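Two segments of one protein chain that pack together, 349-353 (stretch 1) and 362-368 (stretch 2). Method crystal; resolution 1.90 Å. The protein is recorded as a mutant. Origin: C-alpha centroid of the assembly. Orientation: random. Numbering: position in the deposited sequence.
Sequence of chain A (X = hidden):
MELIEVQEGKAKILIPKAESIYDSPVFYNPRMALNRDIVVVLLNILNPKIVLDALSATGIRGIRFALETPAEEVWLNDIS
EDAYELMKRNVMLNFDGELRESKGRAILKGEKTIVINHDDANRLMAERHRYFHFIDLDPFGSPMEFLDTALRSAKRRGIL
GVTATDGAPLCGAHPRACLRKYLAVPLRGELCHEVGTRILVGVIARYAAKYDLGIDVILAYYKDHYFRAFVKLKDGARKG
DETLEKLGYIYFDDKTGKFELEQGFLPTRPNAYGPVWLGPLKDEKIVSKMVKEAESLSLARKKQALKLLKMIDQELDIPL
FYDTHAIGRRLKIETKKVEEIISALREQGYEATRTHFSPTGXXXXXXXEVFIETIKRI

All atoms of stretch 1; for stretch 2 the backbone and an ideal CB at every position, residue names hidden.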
# COMPACT_ATOMS: atom_id res chain seq x y z
N GLY A 349 6.59 -30.59 -8.96
CA GLY A 349 5.42 -30.56 -8.10
C GLY A 349 5.31 -29.40 -7.12
O GLY A 349 4.49 -29.45 -6.21
N TYR A 350 6.13 -28.37 -7.30
CA TYR A 350 6.08 -27.21 -6.41
C TYR A 350 5.43 -26.00 -7.06
O TYR A 350 5.46 -25.84 -8.28
CB TYR A 350 7.48 -26.79 -5.95
CG TYR A 350 8.20 -27.82 -5.12
CD1 TYR A 350 9.05 -28.76 -5.72
CD2 TYR A 350 8.01 -27.89 -3.74
CE1 TYR A 350 9.68 -29.74 -4.96
CE2 TYR A 350 8.64 -28.86 -2.98
CZ TYR A 350 9.47 -29.79 -3.59
OH TYR A 350 10.06 -30.77 -2.84
N GLU A 351 4.84 -25.14 -6.24
CA GLU A 351 4.23 -23.92 -6.73
C GLU A 351 5.40 -22.95 -6.90
O GLU A 351 6.29 -22.90 -6.05
CB GLU A 351 3.25 -23.37 -5.71
CG GLU A 351 2.02 -24.23 -5.50
CD GLU A 351 1.35 -23.95 -4.17
OE1 GLU A 351 1.91 -24.36 -3.13
OE2 GLU A 351 0.28 -23.31 -4.16
N ALA A 352 5.40 -22.20 -8.00
CA ALA A 352 6.47 -21.25 -8.25
C ALA A 352 5.99 -20.18 -9.22
O ALA A 352 5.42 -20.50 -10.27
CB ALA A 352 7.68 -21.96 -8.83
N THR A 353 6.22 -18.92 -8.87
CA THR A 353 5.81 -17.81 -9.72
C THR A 353 6.83 -16.68 -9.62
O THR A 353 7.71 -16.70 -8.75
CB THR A 353 4.46 -17.19 -9.28
OG1 THR A 353 4.64 -16.50 -8.03
CG2 THR A 353 3.40 -18.27 -9.11
N UNK A 362 11.84 -15.34 -7.17
CA UNK A 362 10.89 -16.41 -7.41
C UNK A 362 10.23 -16.82 -6.10
O UNK A 362 10.92 -17.18 -5.14
CB UNK A 362 11.58 -17.61 -8.07
N UNK A 363 8.91 -16.75 -6.07
CA UNK A 363 8.13 -17.15 -4.91
C UNK A 363 7.91 -18.64 -5.13
O UNK A 363 7.52 -19.06 -6.22
CB UNK A 363 6.82 -16.37 -4.77
N UNK A 364 8.16 -19.45 -4.11
CA UNK A 364 7.96 -20.87 -4.26
C UNK A 364 7.74 -21.58 -2.94
O UNK A 364 8.20 -21.14 -1.89
CB UNK A 364 9.16 -21.49 -4.98
N UNK A 365 7.01 -22.69 -3.00
CA UNK A 365 6.73 -23.49 -1.82
C UNK A 365 7.93 -24.40 -1.54
O UNK A 365 8.06 -24.96 -0.45
CB UNK A 365 5.45 -24.31 -2.01
N UNK A 366 8.81 -24.54 -2.52
CA UNK A 366 9.98 -25.40 -2.39
C UNK A 366 10.96 -24.99 -1.29
O UNK A 366 11.14 -23.81 -1.02
CB UNK A 366 10.72 -25.44 -3.73
N UNK A 367 11.59 -25.98 -0.64
CA UNK A 367 12.55 -25.70 0.43
C UNK A 367 13.78 -25.06 -0.22
O UNK A 367 14.04 -25.28 -1.40
CB UNK A 367 12.92 -26.97 1.20
N UNK A 368 14.51 -24.27 0.55
CA UNK A 368 15.71 -23.61 0.05
C UNK A 368 16.67 -24.56 -0.68
O UNK A 368 17.15 -24.27 -1.77
CB UNK A 368 16.44 -22.94 1.21

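The stretches pair antiparallel. At position 363, N lies 2.9 Å from Thr353 O and O lies 3.0 Å from Thr353 N, two backbone hydrogen bonds that fix the register and need no side-chain atoms, though they do require a free N-H at 363.

Position 362 has extended backbone angles and a CB pointing sideways, 4.0 Å from Thr353 O. With the methyl of Ala352 nearby, an aliphatic or beta-branched residue suits it. The residue is Ile362, whose CG2 comes to 4.3 Å from Ala352 CB.

Position 363 puts its CB on the same face of the sheet as the side chain of Thr353, 3.9 Å from Thr353 OG1. Nothing here demands a particular chemistry, so many strand-tolerant residues would do. The choice is Lys363: its CB stays beside Thr353, while its end leads away and NZ is bonded elsewhere in the structure.

At position 364 the CB shares a face with Ala352, 4.1 Å from Ala352 CB and 3.4 Å from Glu351 O. A small residue fits, and one carrying a donor on a short arm could use that carbonyl; serine or threonine are the obvious candidates, threonine also favouring the extended backbone. In Thr364, with chi1 in t, OG1 donates to Glu351 O at 2.8 Å. The same OG1 accepts from N of position 366 at 3.1 Å.

At position 365 the backbone leaves the extended region (phi -82°, psi -15°), and its N donates to Glu351 O at 3.1 Å, so that one carbonyl receives two hydrogen bonds. The CB points toward stretch 1, 3.7 Å from Glu351 OE1 and 4.7 Å from Tyr350 CD2. Facing a carboxylate and a ring, serine, asparagine or a basic residue could all be considered. Ser365, chi1 p, places OG near the ring plane at its edge, 3.6 Å from Tyr350 CD2. A water hydrogen-bonds both Ser365 OG (2.7 Å) and Glu351 OE1 (2.9 Å), bridging the two side chains.

Position 366 sets its CB 3.7 Å from Tyr350 CD2, against the ring, which favours a small apolar group. Ala366 supplies it: its CB sits over one ring face, 3.9 Å from the centroid of Tyr350, a CH-pi contact.

Position 367, with phi -68° and a CB clear of stretch 1, admits proline among others. Pro367, at the N-cap position before a helix, brings CD to 3.8 Å from Tyr350 CE2.

Position 368 is out of reach, so stretch 1 imposes no choice; Tyr368 begins the helix and bonds through OH elsewhere.

Stretch 2 362-368: IKTSAPY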
# COMPACT_ATOMS: atom_id res chain seq x y z
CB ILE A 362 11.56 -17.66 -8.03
CG1 ILE A 362 12.11 -17.32 -9.42
CG2 ILE A 362 10.54 -18.79 -8.15
CD1 ILE A 362 13.00 -18.41 -10.00
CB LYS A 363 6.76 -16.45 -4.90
CG LYS A 363 6.47 -15.54 -3.70
CD LYS A 363 7.00 -14.15 -3.92
CE LYS A 363 6.34 -13.13 -2.98
NZ LYS A 363 6.59 -13.39 -1.53
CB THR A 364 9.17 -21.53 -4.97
OG1 THR A 364 8.91 -22.93 -5.14
CG2 THR A 364 10.44 -21.36 -4.15
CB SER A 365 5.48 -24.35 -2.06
OG SER A 365 5.64 -25.17 -3.21
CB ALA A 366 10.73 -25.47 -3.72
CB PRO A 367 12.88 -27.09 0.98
CG PRO A 367 11.64 -27.89 0.67
CD PRO A 367 11.30 -27.43 -0.72
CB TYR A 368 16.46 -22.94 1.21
CG TYR A 368 17.81 -22.38 0.82
CD1 TYR A 368 17.92 -21.16 0.15
CD2 TYR A 368 18.98 -23.08 1.12
CE1 TYR A 368 19.17 -20.65 -0.22
CE2 TYR A 368 20.23 -22.58 0.76
CZ TYR A 368 20.32 -21.37 0.09
OH TYR A 368 21.56 -20.90 -0.28
O HOH W 1 3.48 -26.76 -3.66
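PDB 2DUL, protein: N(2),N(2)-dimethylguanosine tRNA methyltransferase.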